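Side-chain contacts in thiol-activated cytolysin (Desulfobulbus propionicus, PDB 6NAL), which probably inserts into target membranes as large oligomeric pores, as pore-forming toxins of the cholesterol-dependent cytolysin family do: residues 22-27 and 57-62; 66-71 and 331-336; 149-154 and 160-165; 338-341 and 346-349. All blocks are in the same frame, centred on the assembly; numbering follows the deposited sequence.

Interaction 1: 22-27 and 57-62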
loop_
_atom_site.group_PDB
_atom_site.type_symbol
_atom_site.label_atom_id
_atom_site.label_comp_id
_atom_site.label_asym_id
_atom_site.label_seq_id
_atom_site.Cartn_x
_atom_site.Cartn_y
_atom_site.Cartn_z
HETATM N N MSE A 22 -9.207 -37.456 5.325
HETATM C CA MSE A 22 -9.763 -36.541 4.322
HETATM C C MSE A 22 -8.986 -35.204 4.435
HETATM O O MSE A 22 -8.584 -34.775 5.529
HETATM C CB MSE A 22 -11.254 -36.335 4.501
HETATM C CG MSE A 22 -12.098 -37.603 4.503
HETATM SE SE MSE A 22 -13.985 -37.024 4.768
HETATM C CE MSE A 22 -14.272 -36.899 6.512
ATOM N N VAL A 23 -8.737 -34.576 3.286
ATOM C CA VAL A 23 -7.976 -33.325 3.214
ATOM C C VAL A 23 -8.637 -32.392 2.212
ATOM O O VAL A 23 -8.900 -32.783 1.070
ATOM C CB VAL A 23 -6.514 -33.563 2.796
ATOM C CG1 VAL A 23 -6.500 -34.246 1.473
ATOM C CG2 VAL A 23 -5.744 -32.212 2.694
ATOM N N PHE A 24 -8.906 -31.152 2.632
ATOM C CA PHE A 24 -9.392 -30.149 1.697
ATOM C C PHE A 24 -8.313 -29.929 0.652
ATOM O O PHE A 24 -7.120 -29.869 0.980
ATOM C CB PHE A 24 -9.720 -28.826 2.416
ATOM C CG PHE A 24 -10.370 -27.825 1.538
ATOM C CD1 PHE A 24 -11.735 -27.867 1.289
ATOM C CD2 PHE A 24 -9.602 -26.831 0.921
ATOM C CE1 PHE A 24 -12.338 -26.912 0.440
ATOM C CE2 PHE A 24 -10.199 -25.877 0.068
ATOM C CZ PHE A 24 -11.551 -25.911 -0.172
ATOM N N ASN A 25 -8.716 -29.783 -0.604
ATOM C CA ASN A 25 -7.746 -29.356 -1.596
ATOM C C ASN A 25 -8.148 -28.049 -2.256
ATOM O O ASN A 25 -9.169 -27.978 -2.955
ATOM C CB ASN A 25 -7.516 -30.383 -2.678
ATOM C CG ASN A 25 -6.494 -29.892 -3.682
ATOM O OD1 ASN A 25 -5.345 -29.493 -3.334
ATOM N ND2 ASN A 25 -6.931 -29.841 -4.937
ATOM N N GLY A 26 -7.318 -27.025 -2.056
ATOM C CA GLY A 26 -7.597 -25.723 -2.591
ATOM C C GLY A 26 -6.807 -25.488 -3.853
ATOM O O GLY A 26 -5.989 -26.297 -4.269
ATOM N N THR A 27 -7.122 -24.366 -4.478
ATOM C CA THR A 27 -6.339 -23.861 -5.581
ATOM C C THR A 27 -4.892 -23.635 -5.171
ATOM O O THR A 27 -4.583 -23.156 -4.076
ATOM C CB THR A 27 -6.961 -22.554 -6.053
ATOM O OG1 THR A 27 -8.376 -22.744 -6.161
ATOM C CG2 THR A 27 -6.397 -22.090 -7.378
ATOM N N ALA A 57 -9.143 -21.611 6.861
ATOM C CA ALA A 57 -10.295 -21.640 7.756
ATOM C C ALA A 57 -10.839 -23.055 7.939
ATOM O O ALA A 57 -10.624 -23.939 7.109
ATOM C CB ALA A 57 -11.414 -20.735 7.237
ATOM N N ASP A 58 -11.552 -23.256 9.037
ATOM C CA ASP A 58 -12.294 -24.507 9.224
ATOM C C ASP A 58 -13.331 -24.689 8.124
ATOM O O ASP A 58 -14.123 -23.791 7.857
ATOM C CB ASP A 58 -12.966 -24.492 10.585
ATOM C CG ASP A 58 -11.974 -24.572 11.717
ATOM O OD1 ASP A 58 -10.804 -25.036 11.502
ATOM O OD2 ASP A 58 -12.375 -24.151 12.828
ATOM N N PHE A 59 -13.308 -25.841 7.454
ATOM C CA PHE A 59 -14.219 -26.096 6.341
ATOM C C PHE A 59 -15.532 -26.636 6.896
ATOM O O PHE A 59 -15.567 -27.722 7.509
ATOM C CB PHE A 59 -13.606 -27.071 5.339
ATOM C CG PHE A 59 -14.412 -27.262 4.076
ATOM C CD1 PHE A 59 -15.042 -26.197 3.446
ATOM C CD2 PHE A 59 -14.526 -28.530 3.506
ATOM C CE1 PHE A 59 -15.791 -26.388 2.263
ATOM C CE2 PHE A 59 -15.256 -28.737 2.331
ATOM C CZ PHE A 59 -15.883 -27.663 1.701
ATOM N N ASP A 60 -16.596 -25.873 6.667
ATOM C CA ASP A 60 -17.968 -26.273 6.989
ATOM C C ASP A 60 -18.555 -27.147 5.883
ATOM O O ASP A 60 -18.500 -26.790 4.694
ATOM C CB ASP A 60 -18.863 -25.040 7.142
ATOM C CG ASP A 60 -19.267 -24.778 8.562
ATOM O OD1 ASP A 60 -18.940 -25.618 9.432
ATOM O OD2 ASP A 60 -19.917 -23.720 8.802
ATOM N N ILE A 61 -19.132 -28.283 6.260
ATOM C CA ILE A 61 -19.620 -29.250 5.278
ATOM C C ILE A 61 -21.111 -29.015 5.083
ATOM O O ILE A 61 -21.900 -29.245 6.000
ATOM C CB ILE A 61 -19.355 -30.692 5.711
ATOM C CG1 ILE A 61 -17.936 -30.891 6.245
ATOM C CG2 ILE A 61 -19.667 -31.607 4.570
ATOM C CD1 ILE A 61 -16.889 -30.731 5.252
ATOM N N ALA A 62 -21.498 -28.537 3.902
ATOM C CA ALA A 62 -22.900 -28.402 3.545
ATOM C C ALA A 62 -23.541 -29.761 3.296
ATOM O O ALA A 62 -22.910 -30.705 2.820
ATOM C CB ALA A 62 -23.070 -27.555 2.291
#
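A T-shaped (edge-to-face) aromatic pair, Phe24 against Phe59, packs the loop that follows helix 2-12 against strand 44-59, an example of an irregular segment meeting a strand through a single ring pair. Phe24 turns an edge, led by CD1 and CE1, toward one face of Phe59. CE1 of Phe24 stands 3.7 Å above the Phe59 plane, over the ring centre, while CD1 leans toward the rim and comes within 3.6 Å of Phe59 CD2. The ring centroids are 4.8 Å apart and the planes meet at 63°, a tilted form of the T. Because the CD1-CE1 bond of Phe24 leads, its two C-H groups straddle the approach to the Phe59 face rather than one pointing straight down at it.

Both rings extend from their backbones in the same manner: in each phenylalanine CG lies opposite the backbone N (chi1 -173°), which carries the rings across a CA-CA gap of 7.8 Å. The contact is compact, with about 101 Å² buried between the segments, all of it on these two residues.

Helix 156-163 touches both rings, Met160 meeting each of them, with Asn157 packing on Phe24 and Leu161 on Phe59. Leu84 of helix 81-84 also reaches Phe59, whose backbone is hydrogen-bonded to that of Val349, and farther along the loop the backbone of Thr27 is hydrogen-bonded to that of Glu354 in strand 349-372.

Interaction 2: 66-71 and 331-336; sequences AYEDVT and AAPLNY
Pro333 and Tyr336 of strand 332-340 face the loop 66-71 at two places, where the CA atoms of Glu68 and Pro333 lie 7.6 Å apart and those of Thr71 and Tyr336 7.2 Å apart. At the first, the extended side chain of Glu68 comes in at about a right angle to the proline and meets it with its carboxylate end. Pro333 CG lies over the flat face of the carboxylate, 3.6 Å from Glu68 OE2 and nearly on the normal through CD, in van der Waals contact.

The second meeting is a CH-pi contact. Thr71 CG2 sits over one face of Tyr336, 3.9 Å from the ring centroid and 21° off the normal, displaced toward CZ, the nearest ring atom at 3.6 Å.

Residues three apart on a regular strand would face opposite sides, yet Pro333 and Tyr336 both point at the loop. Leu334 and Asn335 both bond through their backbones to Gln239 of the neighbouring strand 232-250, an arrangement consistent with a classic beta bulge in the antiparallel sheet at the core of this cytolysin. Such a bulge would reset the alternation of side chains and let both residues point the same way.

The rotamer of Thr71 serves both groups: OG1, between the backbone N and the carbonyl carbon (chi1 56°), donates to Tyr67 O at 3.0 Å, while CG2, anti to the carbonyl carbon, meets the ring. Tyr67 O also accepts Val70 N at 3.2 Å, and the two donors approach from opposite faces of the carbonyl plane. Val70 and Tyr336 both also pack on Leu77 of strand 76-78.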
loop_
_atom_site.group_PDB
_atom_site.type_symbol
_atom_site.label_atom_id
_atom_site.label_comp_id
_atom_site.label_asym_id
_atom_site.label_seq_id
_atom_site.Cartn_x
_atom_site.Cartn_y
_atom_site.Cartn_z
ATOM N N ALA A 66 -28.515 -33.340 -3.229
ATOM C CA ALA A 66 -28.789 -34.644 -3.812
ATOM C C ALA A 66 -28.435 -35.770 -2.872
ATOM O O ALA A 66 -28.666 -36.930 -3.209
ATOM C CB ALA A 66 -28.023 -34.830 -5.132
ATOM N N TYR A 67 -27.888 -35.452 -1.700
ATOM C CA TYR A 67 -27.570 -36.467 -0.708
ATOM C C TYR A 67 -28.164 -36.158 0.662
ATOM O O TYR A 67 -27.562 -36.521 1.677
ATOM C CB TYR A 67 -26.061 -36.627 -0.578
ATOM C CG TYR A 67 -25.376 -37.088 -1.832
ATOM C CD1 TYR A 67 -25.140 -36.214 -2.891
ATOM C CD2 TYR A 67 -24.933 -38.397 -1.955
ATOM C CE1 TYR A 67 -24.500 -36.644 -4.038
ATOM C CE2 TYR A 67 -24.282 -38.821 -3.096
ATOM C CZ TYR A 67 -24.082 -37.935 -4.123
ATOM O OH TYR A 67 -23.466 -38.366 -5.235
ATOM N N GLU A 68 -29.323 -35.484 0.710
ATOM C CA GLU A 68 -30.021 -35.275 1.979
ATOM C C GLU A 68 -30.378 -36.608 2.639
ATOM O O GLU A 68 -30.293 -36.743 3.863
ATOM C CB GLU A 68 -31.315 -34.463 1.796
ATOM C CG GLU A 68 -31.219 -33.152 0.995
ATOM C CD GLU A 68 -32.379 -32.158 1.308
ATOM O OE1 GLU A 68 -33.425 -32.580 1.911
ATOM O OE2 GLU A 68 -32.222 -30.955 0.944
ATOM N N ASP A 69 -30.775 -37.605 1.845
ATOM C CA ASP A 69 -31.176 -38.911 2.386
ATOM C C ASP A 69 -30.002 -39.769 2.832
ATOM O O ASP A 69 -30.233 -40.857 3.344
ATOM C CB ASP A 69 -31.986 -39.673 1.358
ATOM C CG ASP A 69 -31.141 -40.105 0.137
ATOM O OD1 ASP A 69 -29.984 -39.613 -0.058
ATOM O OD2 ASP A 69 -31.658 -40.943 -0.632
ATOM N N VAL A 70 -28.771 -39.265 2.755
ATOM C CA VAL A 70 -27.572 -39.972 3.195
ATOM C C VAL A 70 -26.813 -39.229 4.286
ATOM O O VAL A 70 -25.850 -39.779 4.851
ATOM C CB VAL A 70 -26.661 -40.242 1.980
ATOM C CG1 VAL A 70 -25.248 -40.461 2.362
ATOM C CG2 VAL A 70 -27.238 -41.425 1.216
ATOM N N THR A 71 -27.256 -38.034 4.659
ATOM C CA THR A 71 -26.504 -37.247 5.614
ATOM C C THR A 71 -27.390 -36.793 6.742
ATOM O O THR A 71 -27.291 -35.656 7.222
ATOM C CB THR A 71 -25.882 -36.015 4.974
ATOM O OG1 THR A 71 -26.915 -35.259 4.349
ATOM C CG2 THR A 71 -24.898 -36.353 3.958
ATOM N N ALA A 331 -37.832 -26.337 7.019
ATOM C CA ALA A 331 -36.504 -25.778 7.019
ATOM C C ALA A 331 -35.577 -26.623 6.144
ATOM O O ALA A 331 -35.808 -27.813 5.920
ATOM C CB ALA A 331 -35.950 -25.685 8.428
ATOM N N ALA A 332 -34.519 -25.989 5.645
ATOM C CA ALA A 332 -33.602 -26.765 4.809
ATOM C C ALA A 332 -32.430 -27.263 5.634
ATOM O O ALA A 332 -32.035 -26.608 6.610
ATOM C CB ALA A 332 -33.089 -25.926 3.654
ATOM N N PRO A 333 -31.893 -28.448 5.337
ATOM C CA PRO A 333 -30.633 -28.834 5.965
ATOM C C PRO A 333 -29.527 -27.948 5.424
ATOM O O PRO A 333 -29.499 -27.624 4.236
ATOM C CB PRO A 333 -30.442 -30.304 5.553
ATOM C CG PRO A 333 -31.353 -30.529 4.395
ATOM C CD PRO A 333 -32.516 -29.579 4.612
ATOM N N LEU A 334 -28.626 -27.549 6.309
ATOM C CA LEU A 334 -27.601 -26.572 5.965
ATOM C C LEU A 334 -26.232 -27.190 6.120
ATOM O O LEU A 334 -25.518 -27.343 5.135
ATOM C CB LEU A 334 -27.697 -25.324 6.838
ATOM C CG LEU A 334 -28.969 -24.532 6.640
ATOM C CD1 LEU A 334 -29.024 -23.272 7.463
ATOM C CD2 LEU A 334 -29.160 -24.210 5.148
ATOM N N ASN A 335 -25.874 -27.588 7.328
ATOM C CA ASN A 335 -24.562 -28.166 7.550
ATOM C C ASN A 335 -24.706 -29.414 8.407
ATOM O O ASN A 335 -25.669 -29.557 9.160
ATOM C CB ASN A 335 -23.633 -27.143 8.196
ATOM C CG ASN A 335 -23.395 -25.913 7.304
ATOM O OD1 ASN A 335 -24.109 -24.902 7.407
ATOM N ND2 ASN A 335 -22.403 -25.996 6.441
ATOM N N TYR A 336 -23.756 -30.326 8.260
ATOM C CA TYR A 336 -23.721 -31.531 9.065
ATOM C C TYR A 336 -22.282 -31.714 9.523
ATOM O O TYR A 336 -21.334 -31.201 8.920
ATOM C CB TYR A 336 -24.340 -32.782 8.325
ATOM C CG TYR A 336 -23.536 -33.394 7.216
ATOM C CD1 TYR A 336 -23.449 -32.779 5.991
ATOM C CD2 TYR A 336 -22.861 -34.594 7.397
ATOM C CE1 TYR A 336 -22.652 -33.295 4.972
ATOM C CE2 TYR A 336 -22.098 -35.148 6.365
ATOM C CZ TYR A 336 -22.006 -34.491 5.161
ATOM O OH TYR A 336 -21.251 -35.024 4.151
#

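Interaction 3: 149-154 and 160-165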
loop_
_atom_site.group_PDB
_atom_site.type_symbol
_atom_site.label_atom_id
_atom_site.label_comp_id
_atom_site.label_asym_id
_atom_site.label_seq_id
_atom_site.Cartn_x
_atom_site.Cartn_y
_atom_site.Cartn_z
ATOM N N SER A 149 -22.078 -12.944 6.123
ATOM C CA SER A 149 -20.759 -13.201 5.549
ATOM C C SER A 149 -20.671 -12.504 4.211
ATOM O O SER A 149 -21.635 -12.544 3.453
ATOM C CB SER A 149 -20.455 -14.684 5.285
ATOM O OG SER A 149 -20.539 -15.426 6.479
ATOM N N SER A 150 -19.517 -11.913 3.897
ATOM C CA SER A 150 -19.334 -11.280 2.598
ATOM C C SER A 150 -17.874 -11.340 2.189
ATOM O O SER A 150 -16.990 -11.350 3.034
ATOM C CB SER A 150 -19.783 -9.828 2.628
ATOM O OG SER A 150 -18.920 -9.054 3.455
ATOM N N SER A 151 -17.627 -11.358 0.888
ATOM C CA SER A 151 -16.258 -11.468 0.411
ATOM C C SER A 151 -16.291 -11.461 -1.104
ATOM O O SER A 151 -17.234 -11.972 -1.720
ATOM C CB SER A 151 -15.583 -12.734 0.975
ATOM O OG SER A 151 -14.249 -12.902 0.433
ATOM N N LEU A 152 -15.305 -10.819 -1.714
ATOM C CA LEU A 152 -14.937 -11.142 -3.084
ATOM C C LEU A 152 -14.607 -12.620 -3.171
ATOM O O LEU A 152 -14.199 -13.223 -2.179
ATOM C CB LEU A 152 -13.729 -10.329 -3.483
ATOM C CG LEU A 152 -13.872 -8.838 -3.764
ATOM C CD1 LEU A 152 -12.437 -8.199 -3.814
ATOM C CD2 LEU A 152 -14.676 -8.647 -5.006
ATOM N N VAL A 153 -14.810 -13.220 -4.341
ATOM C CA VAL A 153 -14.517 -14.639 -4.530
ATOM C C VAL A 153 -13.755 -14.799 -5.838
ATOM O O VAL A 153 -14.221 -14.365 -6.901
ATOM C CB VAL A 153 -15.775 -15.551 -4.499
ATOM C CG1 VAL A 153 -16.726 -15.147 -3.339
ATOM C CG2 VAL A 153 -16.571 -15.506 -5.738
ATOM N N TYR A 154 -12.580 -15.418 -5.749
ATOM C CA TYR A 154 -11.722 -15.601 -6.899
ATOM C C TYR A 154 -12.136 -16.820 -7.682
ATOM O O TYR A 154 -12.144 -16.774 -8.903
ATOM C CB TYR A 154 -10.268 -15.745 -6.453
ATOM C CG TYR A 154 -9.228 -15.960 -7.578
ATOM C CD1 TYR A 154 -8.940 -14.962 -8.540
ATOM C CD2 TYR A 154 -8.511 -17.163 -7.656
ATOM C CE1 TYR A 154 -7.994 -15.190 -9.551
ATOM C CE2 TYR A 154 -7.554 -17.372 -8.630
ATOM C CZ TYR A 154 -7.298 -16.385 -9.570
ATOM O OH TYR A 154 -6.353 -16.614 -10.550
HETATM N N MSE A 160 -16.200 -22.124 -1.518
HETATM C CA MSE A 160 -16.570 -23.229 -0.646
HETATM C C MSE A 160 -15.982 -23.006 0.714
HETATM O O MSE A 160 -16.622 -23.210 1.707
HETATM C CB MSE A 160 -16.112 -24.558 -1.194
HETATM C CG MSE A 160 -17.078 -25.156 -2.224
HETATM SE SE MSE A 160 -16.099 -26.449 -3.350
HETATM C CE MSE A 160 -15.397 -27.592 -1.967
ATOM N N LEU A 161 -14.749 -22.526 0.768
ATOM C CA LEU A 161 -14.078 -22.434 2.061
ATOM C C LEU A 161 -14.587 -21.287 2.938
ATOM O O LEU A 161 -14.521 -21.364 4.162
ATOM C CB LEU A 161 -12.584 -22.270 1.829
ATOM C CG LEU A 161 -11.744 -22.452 3.067
ATOM C CD1 LEU A 161 -11.994 -23.817 3.709
ATOM C CD2 LEU A 161 -10.248 -22.290 2.696
ATOM N N LYS A 162 -15.006 -20.184 2.347
ATOM C CA LYS A 162 -15.422 -19.045 3.134
ATOM C C LYS A 162 -16.878 -19.164 3.544
ATOM O O LYS A 162 -17.230 -18.783 4.653
ATOM C CB LYS A 162 -15.188 -17.778 2.331
ATOM C CG LYS A 162 -13.727 -17.369 2.315
ATOM C CD LYS A 162 -13.567 -15.929 1.809
ATOM C CE LYS A 162 -12.201 -15.336 2.145
ATOM N NZ LYS A 162 -12.096 -13.995 1.532
ATOM N N PHE A 163 -17.697 -19.783 2.705
ATOM C CA PHE A 163 -19.133 -19.867 2.877
ATOM C C PHE A 163 -19.670 -21.247 3.238
ATOM O O PHE A 163 -20.871 -21.371 3.464
ATOM C CB PHE A 163 -19.793 -19.407 1.576
ATOM C CG PHE A 163 -19.491 -17.984 1.250
ATOM C CD1 PHE A 163 -18.398 -17.652 0.468
ATOM C CD2 PHE A 163 -20.287 -16.965 1.761
ATOM C CE1 PHE A 163 -18.104 -16.332 0.182
ATOM C CE2 PHE A 163 -20.007 -15.628 1.474
ATOM C CZ PHE A 163 -18.904 -15.308 0.694
ATOM N N GLY A 164 -18.847 -22.287 3.260
ATOM C CA GLY A 164 -19.325 -23.605 3.677
ATOM C C GLY A 164 -20.568 -24.095 2.964
ATOM O O GLY A 164 -21.417 -24.757 3.578
ATOM N N CYS A 165 -20.681 -23.830 1.672
ATOM C CA CYS A 165 -21.915 -24.132 0.970
ATOM C C CYS A 165 -21.714 -25.265 -0.036
ATOM O O CYS A 165 -20.597 -25.748 -0.270
ATOM C CB CYS A 165 -22.439 -22.873 0.273
ATOM S SG CYS A 165 -21.315 -22.279 -1.017
#
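Helix-on-sheet packing, with Lys162 and Phe163 set against Ser149, Ser151 and Val153, joins the last turn of helix 156-163 to strand 147-152 of the large antiparallel sheet. In relatives among the cholesterol-dependent cytolysins, helices inserted between neighbouring strands of the core sheet unfold into transmembrane hairpins; helices 156-163, 167-174 and 178-183, which lie in sequence between the paired strands 147-152 and 187-202, probably correspond to one such set.

Two consecutive helix residues divide the work. Phe163 lays its ring alongside the strand, where it meets Ser149 CB, 4.0 Å from CE2, and Val153 CG1, 4.0 Å from CE1, both obliquely, while the backbone N of Ser151 lies at the edge beside CZ, near the ring plane. The valine and phenylalanine side chains cross at about a right angle. Immediately afterwards the helix ends: Gly164, whose N still bonds to Met160 O at 2.9 Å, takes a positive phi of 52°.

Lys162 supplies the polar half. Its chain, extended beyond CG, passes alongside Ser151, its CD 3.9 Å from Ser151 CB, so that van der Waals contact accompanies the hydrogen bond. The ammonium group has further partners, a salt bridge to Glu158 one turn earlier in the helix and a cation-pi contact with Tyr55.

Ser151 OG takes part in two hydrogen bonds: held opposite its backbone N (chi1 176°), it accepts from Lys162 NZ at 2.7 Å and donates to Leu152 O at 2.6 Å, lying in the carbonyl plane on a lone pair of that oxygen.

Interaction 4: 338-341 and 346-349; sequences TVFL and SAGV
Thr338, the first residue of the strand segment 338-341 to meet 346-349, touches Ala347 through both backbone and side chain. Its carbonyl O accepts Ala347 N at 3.1 Å in a fairly straight bond, with an N-H...O angle of 164°, although the donor stands tilted 35° from the carbonyl plane. In the side chain, OG1, placed between the backbone N and carbonyl carbon, comes 3.4 Å from Ala347 CB.

At Val339 the two backbones are closest. A single beta bridge pairs it with Ser346 at a CA-CA distance of 4.3 Å, and its CG2 methyl rests 3.7 Å from Ser346 N. Ser346 directs its CB away from the strand.

Phe340 follows, its CG opposite the carbonyl carbon, which swings the ring back beside the returning chain. CE2 has Ser346 O at the ring edge, near the plane, at 3.7 Å, with CD2 also near that oxygen; Ala347 CB approaches CE2 and CZ obliquely in an off-centre CH-pi contact, 4.2 Å from the ring centroid and 29° off the normal. Ala347 CB is therefore wedged between a threonine hydroxyl and an aromatic ring, an example of a small residue fitting where a chain doubles back tightly.

The contact joins the end of strand 332-340 to the loop that leads on into strand 349-372, two strands that lie in different sheets. Strand 232-250 flanks the first of these, Leu233 packing on both Phe340 and Ala347; Tyr16, Pro18 and Val21, from the region after helix 2-12, gather round the Phe340 ring.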
loop_
_atom_site.group_PDB
_atom_site.type_symbol
_atom_site.label_atom_id
_atom_site.label_comp_id
_atom_site.label_asym_id
_atom_site.label_seq_id
_atom_site.Cartn_x
_atom_site.Cartn_y
_atom_site.Cartn_z
ATOM N N THR A 338 -19.608 -34.663 11.182
ATOM C CA THR A 338 -19.280 -36.075 11.262
ATOM C C THR A 338 -18.240 -36.273 12.346
ATOM O O THR A 338 -17.366 -35.430 12.556
ATOM C CB THR A 338 -18.687 -36.656 9.957
ATOM O OG1 THR A 338 -17.673 -35.791 9.409
ATOM C CG2 THR A 338 -19.762 -36.838 8.961
ATOM N N VAL A 339 -18.302 -37.430 12.959
ATOM C CA VAL A 339 -17.315 -37.935 13.892
ATOM C C VAL A 339 -16.885 -39.327 13.388
ATOM O O VAL A 339 -17.629 -39.996 12.662
ATOM C CB VAL A 339 -17.985 -37.882 15.283
ATOM C CG1 VAL A 339 -18.839 -39.134 15.551
ATOM C CG2 VAL A 339 -16.985 -37.557 16.365
ATOM N N PHE A 340 -15.633 -39.711 13.661
ATOM C CA PHE A 340 -15.170 -41.052 13.319
ATOM C C PHE A 340 -15.866 -42.078 14.216
ATOM O O PHE A 340 -16.030 -41.866 15.422
ATOM C CB PHE A 340 -13.648 -41.163 13.446
ATOM C CG PHE A 340 -12.911 -40.449 12.349
ATOM C CD1 PHE A 340 -12.792 -41.022 11.083
ATOM C CD2 PHE A 340 -12.344 -39.210 12.583
ATOM C CE1 PHE A 340 -12.116 -40.356 10.045
ATOM C CE2 PHE A 340 -11.673 -38.523 11.568
ATOM C CZ PHE A 340 -11.559 -39.081 10.289
ATOM N N LEU A 341 -16.298 -43.200 13.626
ATOM C CA LEU A 341 -17.111 -44.128 14.409
ATOM C C LEU A 341 -16.269 -44.869 15.432
ATOM O O LEU A 341 -16.722 -45.096 16.558
ATOM C CB LEU A 341 -17.830 -45.103 13.486
ATOM C CG LEU A 341 -18.642 -46.205 14.171
ATOM C CD1 LEU A 341 -19.719 -45.656 15.111
ATOM C CD2 LEU A 341 -19.242 -47.124 13.110
ATOM N N SER A 346 -13.728 -35.924 16.053
ATOM C CA SER A 346 -14.282 -35.106 14.981
ATOM C C SER A 346 -13.556 -35.369 13.683
ATOM O O SER A 346 -12.351 -35.603 13.675
ATOM C CB SER A 346 -14.125 -33.617 15.282
ATOM O OG SER A 346 -14.272 -33.414 16.657
ATOM N N ALA A 347 -14.302 -35.269 12.578
ATOM C CA ALA A 347 -13.740 -35.295 11.229
ATOM C C ALA A 347 -13.828 -33.929 10.550
ATOM O O ALA A 347 -13.710 -33.841 9.318
ATOM C CB ALA A 347 -14.428 -36.345 10.348
ATOM N N GLY A 348 -14.097 -32.874 11.318
ATOM C CA GLY A 348 -13.975 -31.533 10.774
ATOM C C GLY A 348 -12.571 -31.334 10.246
ATOM O O GLY A 348 -11.595 -31.758 10.866
ATOM N N VAL A 349 -12.467 -30.732 9.069
ATOM C CA VAL A 349 -11.155 -30.427 8.523
ATOM C C VAL A 349 -10.932 -28.922 8.431
ATOM O O VAL A 349 -11.871 -28.118 8.468
ATOM C CB VAL A 349 -10.926 -31.078 7.148
ATOM C CG1 VAL A 349 -10.757 -32.578 7.327
ATOM C CG2 VAL A 349 -12.048 -30.797 6.207
#

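In the fold
Interaction 1 lies among the other three and touches each. Its centre is about 12 Å from that of interaction 3, where Ala62 CB packs 3.5 Å from Gly164 O, and about 13 Å from that of interaction 4, where Met22 CE lies 3.9 Å from Ala347 CB. Interaction 2, about 17 Å away between centres, is reached through Ile61 O, a probable acceptor for Tyr336 N. Interactions 2 and 4 share strand 332-340, while interaction 3, nested in the chain between the segments of interaction 2, meets it where Asn335 ND2 probably bonds to Gly164 O. A bound imidazole, probably from the crystallisation liquor, lies about 4 Å from the side chain of Leu152 in interaction 3.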